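Local coordinates for outer surface protein (Borrelia burgdorferi, PDB 5IZT), which is of unknown function but, as a mainly helical outer surface protein with a CRASP-1-type domain, may be related to complement-regulator-binding proteins, at residues Phe211-Lys214 with Asp215-Glu219; Tyr234-Gln237 with Leu238-Thr242; Ala245-Glu248 with Arg249-Tyr253; Ser268-Glu271 with Thr272-Asn275; Ala370-Lys374 with Lys375-Asp379. All coordinates share one frame; numbering follows the deposited sequence.

Contact 1. Residues Phe211-Lys214 with Asp215-Glu219; sequences FKMK and DSAFE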
loop_
_atom_site.group_PDB
_atom_site.type_symbol
_atom_site.label_atom_id
_atom_site.label_comp_id
_atom_site.label_asym_id
_atom_site.label_seq_id
_atom_site.Cartn_x
_atom_site.Cartn_y
_atom_site.Cartn_z
ATOM N N PHE A 211 -11.621 13.466 2.421
ATOM C CA PHE A 211 -12.476 12.450 1.797
ATOM C C PHE A 211 -13.319 11.707 2.837
ATOM O O PHE A 211 -13.422 10.478 2.819
ATOM C CB PHE A 211 -11.640 11.473 0.960
ATOM C CG PHE A 211 -10.754 12.162 -0.050
ATOM C CD1 PHE A 211 -11.283 12.655 -1.235
ATOM C CD2 PHE A 211 -9.396 12.341 0.202
ATOM C CE1 PHE A 211 -10.472 13.314 -2.165
ATOM C CE2 PHE A 211 -8.581 12.994 -0.714
ATOM C CZ PHE A 211 -9.119 13.483 -1.903
ATOM N N LYS A 212 -13.930 12.478 3.742
ATOM C CA LYS A 212 -14.798 12.034 4.834
ATOM C C LYS A 212 -14.040 11.235 5.885
ATOM O O LYS A 212 -14.667 10.632 6.773
ATOM C CB LYS A 212 -15.998 11.207 4.337
ATOM C CG LYS A 212 -16.769 11.866 3.176
ATOM C CD LYS A 212 -17.700 12.960 3.634
ATOM C CE LYS A 212 -18.358 13.657 2.432
ATOM N NZ LYS A 212 -17.372 14.408 1.586
ATOM N N MET A 213 -12.709 11.205 5.819
ATOM C CA MET A 213 -11.928 10.486 6.812
ATOM C C MET A 213 -11.265 11.396 7.844
ATOM O O MET A 213 -10.739 10.884 8.847
ATOM C CB MET A 213 -10.885 9.611 6.109
ATOM C CG MET A 213 -11.585 8.437 5.380
ATOM S SD MET A 213 -10.468 7.325 4.513
ATOM C CE MET A 213 -10.053 8.393 3.109
ATOM N N LYS A 214 -11.317 12.724 7.663
ATOM C CA LYS A 214 -10.812 13.624 8.707
ATOM C C LYS A 214 -11.515 13.365 10.030
ATOM O O LYS A 214 -10.881 13.347 11.090
ATOM C CB LYS A 214 -11.012 15.090 8.320
ATOM C CG LYS A 214 -10.492 16.077 9.402
ATOM C CD LYS A 214 -10.584 17.535 8.946
ATOM C CE LYS A 214 -12.004 18.108 9.065
ATOM N NZ LYS A 214 -12.457 18.291 10.484
ATOM N N ASP A 215 -12.829 13.159 9.981
ATOM C CA ASP A 215 -13.630 12.905 11.168
ATOM C C ASP A 215 -14.011 11.440 11.312
ATOM O O ASP A 215 -14.959 11.132 12.041
ATOM C CB ASP A 215 -14.893 13.773 11.172
ATOM C CG ASP A 215 -14.587 15.255 11.209
ATOM O OD1 ASP A 215 -13.527 15.633 11.744
ATOM O OD2 ASP A 215 -15.429 16.049 10.746
ATOM N N SER A 216 -13.300 10.531 10.629
ATOM C CA SER A 216 -13.539 9.106 10.827
ATOM C C SER A 216 -12.225 8.333 10.836
ATOM O O SER A 216 -11.554 8.306 11.870
ATOM C CB SER A 216 -14.532 8.543 9.786
ATOM O OG SER A 216 -14.039 8.503 8.463
ATOM N N ALA A 217 -11.836 7.705 9.718
ATOM C CA ALA A 217 -10.713 6.766 9.751
ATOM C C ALA A 217 -9.411 7.429 10.205
ATOM O O ALA A 217 -8.639 6.845 10.973
ATOM C CB ALA A 217 -10.529 6.114 8.380
ATOM N N PHE A 218 -9.108 8.617 9.690
ATOM C CA PHE A 218 -7.851 9.250 10.070
ATOM C C PHE A 218 -7.896 9.785 11.491
ATOM O O PHE A 218 -6.852 9.959 12.115
ATOM C CB PHE A 218 -7.513 10.375 9.090
ATOM C CG PHE A 218 -7.233 9.894 7.687
ATOM C CD1 PHE A 218 -6.608 8.665 7.478
ATOM C CD2 PHE A 218 -7.578 10.667 6.582
ATOM C CE1 PHE A 218 -6.328 8.218 6.176
ATOM C CE2 PHE A 218 -7.304 10.234 5.282
ATOM C CZ PHE A 218 -6.666 9.002 5.079
ATOM N N GLU A 219 -9.080 10.080 12.016
ATOM C CA GLU A 219 -9.152 10.521 13.404
ATOM C C GLU A 219 -8.762 9.408 14.371
ATOM O O GLU A 219 -8.295 9.689 15.486
ATOM C CB GLU A 219 -10.560 11.032 13.722
ATOM C CG GLU A 219 -10.641 11.822 15.023
ATOM C CD GLU A 219 -11.928 12.611 15.139
ATOM O OE1 GLU A 219 -12.960 12.114 14.653
ATOM O OE2 GLU A 219 -11.905 13.726 15.704
#
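Met213 and Phe218 meet in a Met-aromatic contact beside a type I beta turn that runs from Met213 to Ser216, in the loop between helices 179-197 and 243-255. The apolar part comes first. Met213 CB sits over one face of the Phe218 ring, 3.9 Å from its centroid, as a CH-pi contact. SD lies over the same ring at 4.5 Å from the centroid, and CG touches Ala217 CB. The chain bends at its last torsion (chi3 -74°), which brings CE to 4.0 Å from CE2 and CZ of Phe218, near the ring rim. Helix 280-316 adds Met287 to this cluster. Ser216 N closes the turn on Met213 O (3.1 Å), and Phe218 N (2.9 Å) reaches the same oxygen from the opposite face of its carbonyl plane. Ser216 OG donates to a lone pair of Lys212 O, in the carbonyl plane. The charged pair lies farther out: Lys214 bends at chi3 and chi4 to run beside Asp215, and its NZ meets OD1 on the syn side at 3.1 Å.

Contact 2. Residues Tyr234-Gln237 with Leu238-Thr242; sequences YAPQ and LNSNT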
loop_
_atom_site.group_PDB
_atom_site.type_symbol
_atom_site.label_atom_id
_atom_site.label_comp_id
_atom_site.label_asym_id
_atom_site.label_seq_id
_atom_site.Cartn_x
_atom_site.Cartn_y
_atom_site.Cartn_z
ATOM N N TYR A 234 4.135 12.207 21.660
ATOM C CA TYR A 234 4.304 11.199 20.623
ATOM C C TYR A 234 4.044 11.782 19.239
ATOM O O TYR A 234 4.316 12.954 18.987
ATOM C CB TYR A 234 3.373 10.010 20.872
ATOM N N ALA A 235 3.511 10.958 18.338
ATOM C CA ALA A 235 3.335 11.416 16.969
ATOM C C ALA A 235 1.977 12.083 16.797
ATOM O O ALA A 235 1.042 11.815 17.558
ATOM C CB ALA A 235 3.473 10.238 16.008
ATOM N N PRO A 236 1.833 12.952 15.795
ATOM C CA PRO A 236 0.553 13.631 15.585
ATOM C C PRO A 236 -0.524 12.673 15.109
ATOM O O PRO A 236 -0.259 11.640 14.488
ATOM C CB PRO A 236 0.871 14.677 14.511
ATOM C CG PRO A 236 2.072 14.134 13.807
ATOM C CD PRO A 236 2.871 13.435 14.862
ATOM N N GLN A 237 -1.763 13.051 15.406
ATOM C CA GLN A 237 -2.917 12.326 14.901
ATOM C C GLN A 237 -2.895 12.312 13.373
ATOM O O GLN A 237 -2.437 13.263 12.729
ATOM C CB GLN A 237 -4.197 12.980 15.424
ATOM C CG GLN A 237 -5.379 12.040 15.612
ATOM C CD GLN A 237 -6.462 12.666 16.472
ATOM O OE1 GLN A 237 -6.341 13.816 16.889
ATOM N NE2 GLN A 237 -7.520 11.911 16.745
ATOM N N LEU A 238 -3.405 11.225 12.782
ATOM C CA LEU A 238 -3.295 11.075 11.328
ATOM C C LEU A 238 -4.183 12.067 10.573
ATOM O O LEU A 238 -3.914 12.356 9.403
ATOM C CB LEU A 238 -3.632 9.627 10.918
ATOM C CG LEU A 238 -3.551 9.219 9.447
ATOM C CD1 LEU A 238 -2.184 9.615 8.862
ATOM C CD2 LEU A 238 -3.809 7.714 9.288
ATOM N N ASN A 239 -5.201 12.631 11.224
ATOM C CA ASN A 239 -6.047 13.637 10.592
ATOM C C ASN A 239 -5.552 15.058 10.828
ATOM O O ASN A 239 -6.269 16.013 10.500
ATOM C CB ASN A 239 -7.492 13.526 11.111
ATOM C CG ASN A 239 -7.612 13.960 12.563
ATOM O OD1 ASN A 239 -6.615 14.032 13.273
ATOM N ND2 ASN A 239 -8.827 14.276 13.002
ATOM N N SER A 240 -4.353 15.225 11.382
ATOM C CA SER A 240 -3.942 16.539 11.837
ATOM C C SER A 240 -3.391 17.378 10.685
ATOM O O SER A 240 -2.983 16.876 9.632
ATOM C CB SER A 240 -2.896 16.425 12.957
ATOM O OG SER A 240 -1.739 15.758 12.477
ATOM N N ASN A 241 -3.381 18.689 10.912
ATOM C CA ASN A 241 -2.794 19.641 9.975
ATOM C C ASN A 241 -1.309 19.801 10.299
ATOM O O ASN A 241 -0.844 20.831 10.781
ATOM C CB ASN A 241 -3.528 20.974 10.043
ATOM C CG ASN A 241 -3.018 21.965 9.020
ATOM O OD1 ASN A 241 -2.401 21.583 8.025
ATOM N ND2 ASN A 241 -3.276 23.249 9.257
ATOM N N THR A 242 -0.569 18.732 10.040
ATOM C CA THR A 242 0.875 18.699 10.187
ATOM C C THR A 242 1.471 18.054 8.950
ATOM O O THR A 242 0.832 17.202 8.321
ATOM C CB THR A 242 1.312 17.904 11.428
ATOM O OG1 THR A 242 0.874 16.546 11.289
ATOM C CG2 THR A 242 0.708 18.484 12.698
HETATM O O HOH W 1 -5.934 16.010 14.913
#
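Gln237 and Asn239 cross within a type I beta turn that spans Gln237 to Ser240. In one of its two conformers, the Gln237 side chain leaves with CG anti to the backbone N (chi1 -150°) and stays extended. Its CB lies 3.4 Å from Asn239 OD1. CG comes nearer the same oxygen, at 3.3 Å, and CD follows at 3.5 Å. The two amide planes are turned 61° apart. At the tip, OE1 accepts from a water at 3.0 Å. This water also donates to Asn239 OD1 at 2.7 Å, so in this conformer it bridges the two amides. NE2 instead donates to Glu219 O, while Asn239 ND2 donates to Lys214 O.

The backbone of Gln237 closes the turn. Its O accepts from Ser240 N at 3.1 Å, with the donor above the carbonyl plane. Ser240 OG reaches the same oxygen at 2.6 Å, in that plane. Thr242 OG1 in turn donates to Ser240 OG. The Pro236 ring rests against both hydroxyls, with CB near Ser240 OG and CG near Thr242 OG1.

Thr242 is the N-cap of helix 243-255, and its OG1 receives Ala245 N. Pro236 and Ser240 also touch this helix, through Glu244 and Ala245. Leu238 packs against Phe218 and against Glu248 of the same helix. The turn thus joins the start of helix 243-255 to the loop that carries Phe218 and Glu219.

Contact 3. Residues Ala245-Glu248 with Arg249-Tyr253; sequences AENE and RNKFY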
loop_
_atom_site.group_PDB
_atom_site.type_symbol
_atom_site.label_atom_id
_atom_site.label_comp_id
_atom_site.label_asym_id
_atom_site.label_seq_id
_atom_site.Cartn_x
_atom_site.Cartn_y
_atom_site.Cartn_z
ATOM N N ALA A 245 1.456 14.206 9.068
ATOM C CA ALA A 245 0.201 13.519 8.805
ATOM C C ALA A 245 -0.201 13.646 7.342
ATOM O O ALA A 245 -0.772 12.708 6.776
ATOM C CB ALA A 245 -0.913 14.034 9.725
ATOM N N GLU A 246 0.036 14.807 6.719
ATOM C CA GLU A 246 -0.255 14.910 5.288
ATOM C C GLU A 246 0.533 13.863 4.504
ATOM O O GLU A 246 -0.006 13.202 3.606
ATOM C CB GLU A 246 0.073 16.314 4.779
ATOM C CG GLU A 246 -0.742 17.418 5.433
ATOM C CD GLU A 246 -0.137 18.807 5.239
ATOM O OE1 GLU A 246 0.924 18.914 4.587
ATOM O OE2 GLU A 246 -0.719 19.791 5.757
ATOM N N ASN A 247 1.805 13.688 4.854
ATOM C CA ASN A 247 2.640 12.700 4.172
ATOM C C ASN A 247 2.059 11.296 4.303
ATOM O O ASN A 247 2.023 10.531 3.327
ATOM C CB ASN A 247 4.054 12.747 4.750
ATOM C CG ASN A 247 5.019 11.842 4.002
ATOM O OD1 ASN A 247 5.386 12.125 2.864
ATOM N ND2 ASN A 247 5.423 10.750 4.631
ATOM N N GLU A 248 1.582 10.938 5.499
ATOM C CA GLU A 248 1.073 9.588 5.702
ATOM C C GLU A 248 -0.295 9.387 5.064
ATOM O O GLU A 248 -0.559 8.318 4.499
ATOM C CB GLU A 248 0.999 9.249 7.192
ATOM C CG GLU A 248 0.534 7.816 7.407
ATOM C CD GLU A 248 1.245 7.094 8.520
ATOM O OE1 GLU A 248 0.560 6.701 9.487
ATOM O OE2 GLU A 248 2.474 6.925 8.441
ATOM N N ARG A 249 -1.195 10.379 5.150
ATOM C CA ARG A 249 -2.442 10.268 4.397
ATOM C C ARG A 249 -2.166 10.082 2.914
ATOM O O ARG A 249 -2.895 9.359 2.227
ATOM C CB ARG A 249 -3.323 11.509 4.601
ATOM C CG ARG A 249 -3.720 11.750 6.051
ATOM C CD ARG A 249 -4.835 12.781 6.129
ATOM N NE ARG A 249 -4.447 14.130 5.719
ATOM C CZ ARG A 249 -4.016 15.065 6.559
ATOM N NH1 ARG A 249 -3.874 14.778 7.858
ATOM N NH2 ARG A 249 -3.747 16.291 6.112
ATOM N N ASN A 250 -1.111 10.706 2.408
ATOM C CA ASN A 250 -0.832 10.549 0.988
ATOM C C ASN A 250 -0.355 9.146 0.639
ATOM O O ASN A 250 -0.474 8.745 -0.529
ATOM C CB ASN A 250 0.168 11.605 0.535
ATOM C CG ASN A 250 -0.518 12.905 0.156
ATOM O OD1 ASN A 250 -1.133 13.561 0.994
ATOM N ND2 ASN A 250 -0.437 13.267 -1.114
ATOM N N LYS A 251 0.160 8.380 1.611
ATOM C CA LYS A 251 0.456 6.976 1.318
ATOM C C LYS A 251 -0.826 6.196 1.053
ATOM O O LYS A 251 -0.841 5.293 0.211
ATOM C CB LYS A 251 1.235 6.337 2.466
ATOM C CG LYS A 251 2.499 7.125 2.827
ATOM C CD LYS A 251 3.741 6.397 2.500
ATOM C CE LYS A 251 4.965 7.257 2.832
ATOM N NZ LYS A 251 5.542 7.850 1.595
ATOM N N PHE A 252 -1.905 6.493 1.793
ATOM C CA PHE A 252 -3.179 5.842 1.489
ATOM C C PHE A 252 -3.692 6.267 0.119
ATOM O O PHE A 252 -4.217 5.440 -0.640
ATOM C CB PHE A 252 -4.245 6.145 2.549
ATOM C CG PHE A 252 -5.540 5.443 2.274
ATOM C CD1 PHE A 252 -5.650 4.060 2.481
ATOM C CD2 PHE A 252 -6.626 6.135 1.747
ATOM C CE1 PHE A 252 -6.836 3.389 2.194
ATOM C CE2 PHE A 252 -7.833 5.464 1.443
ATOM C CZ PHE A 252 -7.935 4.092 1.680
ATOM N N TYR A 253 -3.568 7.547 -0.212
ATOM C CA TYR A 253 -3.985 7.998 -1.548
ATOM C C TYR A 253 -3.168 7.315 -2.632
ATOM O O TYR A 253 -3.696 6.970 -3.702
ATOM C CB TYR A 253 -3.857 9.518 -1.661
ATOM C CG TYR A 253 -4.610 10.276 -0.584
ATOM C CD1 TYR A 253 -5.753 9.737 -0.001
ATOM C CD2 TYR A 253 -4.154 11.517 -0.123
ATOM C CE1 TYR A 253 -6.436 10.414 1.014
ATOM C CE2 TYR A 253 -4.847 12.211 0.902
ATOM C CZ TYR A 253 -5.978 11.657 1.451
ATOM O OH TYR A 253 -6.667 12.336 2.452
HETATM O O HOH W 2 -3.215 19.130 6.554
HETATM O O HOH W 3 3.716 10.038 1.095
#
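Helix 243-255 provides this contact, where Arg249 folds back over the preceding turn. Its N donates to Ala245 O at 2.9 Å in a nearly straight bond. The side chain runs back toward the N-terminal end of the helix and bends at chi3 (-67°). One face of its guanidinium lies over Ala245 O and Glu246 CA. NH1 is 3.6 Å from Ala245 CB, and NH2 is 3.3 Å from Glu246 CG.

Glu246 and Arg249 do not meet directly through their charges: OE2 and NH2 are 4.6 Å apart. A water in the guanidinium plane joins them, donating to Glu246 OE2 and accepting from Arg249 NH2. A second water accepts from Lys251 NZ and donates to Asn247 O at 2.8 Å. The ring of Tyr253 has Arg249 O over its centre, 3.3 Å above the plane.

The stronger polar partners lie elsewhere. Arg249 NE forms a salt bridge with Glu206, and NH1 donates to Leu238 O and Ser240 O. Glu248 accepts from the backbone N of Ile224 and Ser225, and Lys251 pairs with Glu298. Phe252 and Glu248 pack on Leu291 of helix 280-316, while Arg249 faces the loop at Gln210 and Phe218.

Contact 4. Residues Ser268-Glu271 with Thr272-Asn275; sequences SIME and TLYN. Unlike the reference sequence in segment 272-275: Thr272 (reference Ala).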
loop_
_atom_site.group_PDB
_atom_site.type_symbol
_atom_site.label_atom_id
_atom_site.label_comp_id
_atom_site.label_asym_id
_atom_site.label_seq_id
_atom_site.Cartn_x
_atom_site.Cartn_y
_atom_site.Cartn_z
ATOM N N SER A 268 -16.322 7.402 2.344
ATOM C CA SER A 268 -17.740 7.422 2.700
ATOM C C SER A 268 -18.149 6.154 3.430
ATOM O O SER A 268 -19.008 6.197 4.316
ATOM C CB SER A 268 -18.609 7.609 1.459
ATOM O OG SER A 268 -18.437 8.902 0.911
ATOM N N ILE A 269 -17.550 5.017 3.072
ATOM C CA ILE A 269 -17.848 3.782 3.789
ATOM C C ILE A 269 -17.270 3.833 5.198
ATOM O O ILE A 269 -17.934 3.432 6.162
ATOM C CB ILE A 269 -17.325 2.570 2.997
ATOM C CG1 ILE A 269 -18.064 2.461 1.658
ATOM C CG2 ILE A 269 -17.474 1.290 3.810
ATOM C CD1 ILE A 269 -17.308 1.619 0.608
ATOM N N MET A 270 -16.046 4.361 5.352
ATOM C CA MET A 270 -15.489 4.536 6.695
ATOM C C MET A 270 -16.375 5.443 7.531
ATOM O O MET A 270 -16.628 5.165 8.713
ATOM C CB MET A 270 -14.072 5.107 6.641
ATOM C CG MET A 270 -13.033 4.238 5.920
ATOM S SD MET A 270 -12.942 2.533 6.513
ATOM C CE MET A 270 -13.941 1.680 5.289
ATOM N N GLU A 271 -16.862 6.528 6.934
ATOM C CA GLU A 271 -17.739 7.441 7.655
ATOM C C GLU A 271 -18.984 6.720 8.143
ATOM O O GLU A 271 -19.374 6.865 9.302
ATOM C CB GLU A 271 -18.143 8.621 6.764
ATOM C CG GLU A 271 -19.109 9.582 7.490
ATOM C CD GLU A 271 -19.455 10.792 6.641
ATOM O OE1 GLU A 271 -20.013 10.604 5.541
ATOM O OE2 GLU A 271 -19.124 11.918 7.050
ATOM N N THR A 272 -19.595 5.898 7.280
ATOM C CA THR A 272 -20.750 5.105 7.692
ATOM C C THR A 272 -20.403 4.182 8.853
ATOM O O THR A 272 -21.143 4.103 9.845
ATOM C CB THR A 272 -21.287 4.296 6.507
ATOM O OG1 THR A 272 -21.815 5.193 5.517
ATOM C CG2 THR A 272 -22.393 3.340 6.967
ATOM N N LEU A 273 -19.287 3.453 8.736
ATOM C CA LEU A 273 -18.861 2.568 9.825
ATOM C C LEU A 273 -18.645 3.332 11.122
ATOM O O LEU A 273 -18.900 2.809 12.213
ATOM C CB LEU A 273 -17.569 1.844 9.442
ATOM C CG LEU A 273 -17.652 0.790 8.340
ATOM C CD1 LEU A 273 -16.249 0.298 8.046
ATOM C CD2 LEU A 273 -18.551 -0.358 8.796
ATOM N N TYR A 274 -18.127 4.556 11.030
ATOM C CA TYR A 274 -17.746 5.309 12.221
ATOM C C TYR A 274 -18.943 5.702 13.079
ATOM O O TYR A 274 -18.765 5.977 14.275
ATOM C CB TYR A 274 -16.960 6.541 11.772
ATOM C CG TYR A 274 -16.361 7.385 12.873
ATOM C CD1 TYR A 274 -15.102 7.103 13.406
ATOM C CD2 TYR A 274 -17.077 8.465 13.389
ATOM C CE1 TYR A 274 -14.555 7.907 14.405
ATOM C CE2 TYR A 274 -16.560 9.257 14.390
ATOM C CZ TYR A 274 -15.309 8.980 14.903
ATOM O OH TYR A 274 -14.839 9.808 15.907
ATOM N N ASN A 275 -20.152 5.655 12.505
ATOM C CA ASN A 275 -21.387 6.017 13.205
ATOM C C ASN A 275 -21.606 5.207 14.479
ATOM O O ASN A 275 -22.284 5.684 15.402
ATOM C CB ASN A 275 -22.579 5.816 12.273
ATOM C CG ASN A 275 -22.674 6.886 11.221
ATOM O OD1 ASN A 275 -22.188 7.994 11.419
ATOM N ND2 ASN A 275 -23.337 6.577 10.112
HETATM O O HOH W 4 -19.662 9.273 10.842
#
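Met270 and Leu273 lie side by side on helix 260-274 and point the same way. Their methyl ends meet, with Met270 CE 3.9 Å from Leu273 CD1. Met270 bends at chi2 (-53°) and again at chi3, which turns CE toward its neighbour. Leu273 CG also rests 3.4 Å from Ile269 O, the acceptor of its own backbone N.

The backbone bonds set this spacing. Thr272 N donates to Ser268 O, Leu273 N to Ile269 O at 2.9 Å, and Tyr274 N to Met270 O at 2.8 Å. Tyr274 N has a second, weak bond to Glu271 O. Thr272 differs here from the reference alanine. Its OG1 lies 3.2 Å from Ser268 O.

Near the end of the helix, a water donates to both Glu271 O and Asn275 OD1, each at 2.9 Å. It links a carbonyl of the last turn to the side chain four residues on.

Other helices and the loop at Ser216 form the next shell. Met270 and Leu273 pack on Ile283 of helix 280-316, and Tyr274 stacks on His280. Ile269 meets Leu353 of helix 322-359, and Leu273 touches Leu369 and Ala370 of helix 366-395. This is the packing of a helical bundle, in which the apolar side of a short helix is buried against three longer ones.

Contact 5. Residues Ala370-Lys374 with Lys375-Asp379; sequences AEYIK and KRYLD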
loop_
_atom_site.group_PDB
_atom_site.type_symbol
_atom_site.label_atom_id
_atom_site.label_comp_id
_atom_site.label_asym_id
_atom_site.label_seq_id
_atom_site.Cartn_x
_atom_site.Cartn_y
_atom_site.Cartn_z
ATOM N N ALA A 370 -20.420 -3.476 9.033
ATOM C CA ALA A 370 -19.176 -3.847 9.704
ATOM C C ALA A 370 -19.000 -5.356 9.734
ATOM O O ALA A 370 -17.910 -5.868 9.481
ATOM C CB ALA A 370 -19.134 -3.281 11.124
ATOM N N GLU A 371 -20.060 -6.085 10.075
ATOM C CA GLU A 371 -19.985 -7.542 10.099
ATOM C C GLU A 371 -19.661 -8.100 8.721
ATOM O O GLU A 371 -18.829 -9.006 8.582
ATOM C CB GLU A 371 -21.312 -8.114 10.611
ATOM C CG GLU A 371 -21.396 -9.637 10.640
ATOM C CD GLU A 371 -20.929 -10.237 11.954
ATOM O OE1 GLU A 371 -20.140 -9.584 12.668
ATOM O OE2 GLU A 371 -21.354 -11.368 12.272
ATOM N N TYR A 372 -20.334 -7.589 7.693
ATOM C CA TYR A 372 -20.105 -8.057 6.325
ATOM C C TYR A 372 -18.654 -7.857 5.907
ATOM O O TYR A 372 -18.011 -8.772 5.368
ATOM C CB TYR A 372 -21.034 -7.308 5.368
ATOM C CG TYR A 372 -20.915 -7.750 3.927
ATOM C CD1 TYR A 372 -21.631 -8.856 3.474
ATOM C CD2 TYR A 372 -20.072 -7.103 3.036
ATOM C CE1 TYR A 372 -21.535 -9.284 2.161
ATOM C CE2 TYR A 372 -19.957 -7.533 1.720
ATOM C CZ TYR A 372 -20.699 -8.625 1.299
ATOM O OH TYR A 372 -20.612 -9.071 0.008
ATOM N N ILE A 373 -18.116 -6.661 6.159
ATOM C CA ILE A 373 -16.740 -6.345 5.780
ATOM C C ILE A 373 -15.757 -7.194 6.566
ATOM O O ILE A 373 -14.773 -7.712 6.022
ATOM C CB ILE A 373 -16.491 -4.836 5.993
ATOM C CG1 ILE A 373 -17.261 -4.034 4.943
ATOM C CG2 ILE A 373 -14.986 -4.523 5.983
ATOM C CD1 ILE A 373 -17.343 -2.535 5.234
ATOM N N LYS A 374 -16.009 -7.357 7.864
ATOM C CA LYS A 374 -15.111 -8.151 8.687
ATOM C C LYS A 374 -14.985 -9.576 8.158
ATOM O O LYS A 374 -13.880 -10.124 8.104
ATOM C CB LYS A 374 -15.616 -8.122 10.133
ATOM C CG LYS A 374 -14.691 -8.711 11.167
ATOM C CD LYS A 374 -15.052 -8.194 12.555
ATOM C CE LYS A 374 -16.568 -8.130 12.731
ATOM N NZ LYS A 374 -16.996 -7.643 14.081
ATOM N N LYS A 375 -16.094 -10.184 7.722
ATOM C CA LYS A 375 -16.039 -11.572 7.271
ATOM C C LYS A 375 -15.627 -11.724 5.802
ATOM O O LYS A 375 -15.157 -12.801 5.418
ATOM C CB LYS A 375 -17.388 -12.265 7.532
ATOM C CG LYS A 375 -17.648 -12.456 9.054
ATOM C CD LYS A 375 -18.997 -13.040 9.372
ATOM C CE LYS A 375 -19.087 -13.478 10.853
ATOM N NZ LYS A 375 -20.473 -13.852 11.231
ATOM N N ARG A 376 -15.790 -10.696 4.968
ATOM C CA ARG A 376 -15.482 -10.862 3.546
ATOM C C ARG A 376 -14.118 -10.309 3.160
ATOM O O ARG A 376 -13.409 -10.943 2.370
ATOM C CB ARG A 376 -16.544 -10.209 2.650
ATOM C CG ARG A 376 -16.291 -10.520 1.169
ATOM C CD ARG A 376 -17.462 -10.255 0.250
ATOM N NE ARG A 376 -17.102 -10.568 -1.137
ATOM C CZ ARG A 376 -17.906 -10.375 -2.181
ATOM N NH1 ARG A 376 -19.123 -9.877 -1.999
ATOM N NH2 ARG A 376 -17.499 -10.678 -3.406
ATOM N N TYR A 377 -13.723 -9.160 3.704
ATOM C CA TYR A 377 -12.548 -8.463 3.200
ATOM C C TYR A 377 -11.394 -8.338 4.192
ATOM O O TYR A 377 -10.245 -8.252 3.753
ATOM C CB TYR A 377 -12.921 -7.052 2.713
ATOM C CG TYR A 377 -14.005 -7.052 1.663
ATOM C CD1 TYR A 377 -13.729 -7.384 0.341
ATOM C CD2 TYR A 377 -15.312 -6.668 1.991
ATOM C CE1 TYR A 377 -14.749 -7.377 -0.638
ATOM C CE2 TYR A 377 -16.317 -6.657 1.035
ATOM C CZ TYR A 377 -16.031 -7.001 -0.269
ATOM O OH TYR A 377 -17.042 -6.983 -1.199
ATOM N N LEU A 378 -11.649 -8.294 5.505
ATOM C CA LEU A 378 -10.587 -7.871 6.426
ATOM C C LEU A 378 -9.392 -8.819 6.389
ATOM O O LEU A 378 -8.238 -8.381 6.322
ATOM C CB LEU A 378 -11.143 -7.754 7.851
ATOM C CG LEU A 378 -10.132 -7.384 8.941
ATOM C CD1 LEU A 378 -9.436 -6.031 8.662
ATOM C CD2 LEU A 378 -10.813 -7.389 10.311
ATOM N N ASP A 379 -9.643 -10.127 6.461
ATOM C CA ASP A 379 -8.537 -11.081 6.482
ATOM C C ASP A 379 -7.738 -11.037 5.189
ATOM O O ASP A 379 -6.502 -11.137 5.211
ATOM C CB ASP A 379 -9.068 -12.491 6.747
ATOM C CG ASP A 379 -9.527 -12.678 8.180
ATOM O OD1 ASP A 379 -8.728 -12.409 9.111
ATOM O OD2 ASP A 379 -10.712 -13.028 8.376
HETATM O O HOH W 5 -12.195 -11.599 6.583
#
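Tyr372, Arg376 and Tyr377 bring their flat groups together on helix 366-395, at a wider pi-type turn spanning 375-378. One face of the Tyr377 ring carries Arg376 CG, 3.7 Å above the plane and over its centre. At the ring edge, near its plane, lies Ile373 CA. One face of the Arg376 guanidinium has Tyr377 OH above it, toward the rim. At the guanidinium edge, NH1 donates to Tyr372 OH at 2.6 Å, exactly in the plane. The extended Arg376 chain runs alongside Tyr372, whose ring is turned 71° from the guanidinium. The two tyrosines touch obliquely, CE2 to CE2 at 3.8 Å.

The pi-type turn shows in the backbone. Ile373 O accepts from Tyr377 N at 2.9 Å and from Leu378 N at 3.2 Å, from opposite faces of its plane.

Charges gather elsewhere on the surface. Lys375 NZ meets Glu371 OE2 at 2.8 Å, from above the carboxylate plane. Lys374 NZ stands in a long salt bridge to Glu371 OE1. Ile373 turns inward to Ile269 and Leu353, and Leu378 to Leu282 and Leu286. A water closes the far end: it donates to Lys374 O and Asp379 OD2, both at 2.7 Å, and accepts from Asp379 N.

Overall arrangement
Contacts 1, 2 and 3 form one connected region, with centres 11 to 12 Å apart. Contact 1 reaches contact 2 where Phe218 O lies 3.5 Å from Leu238 CB, and contact 3 through the Phe218 ring, whose CD2 is 3.5 Å from Arg249 CD. Contacts 2 and 3 meet where Ser240 OG is 3.4 Å from Ala245 CB. Contact 1 also meets contact 4, where Tyr274 packs on Ser216, with their contact centres about 9 Å apart. Contact 4 meets contact 5 through Leu273, Ile269 and Ile373. Contacts 2 and 5 are the most distant pair, with centres about 28 Å apart. Contacts 1, 2 and 3 are thus a cluster, from which contact 4 leads to contact 5 on helix 366-395.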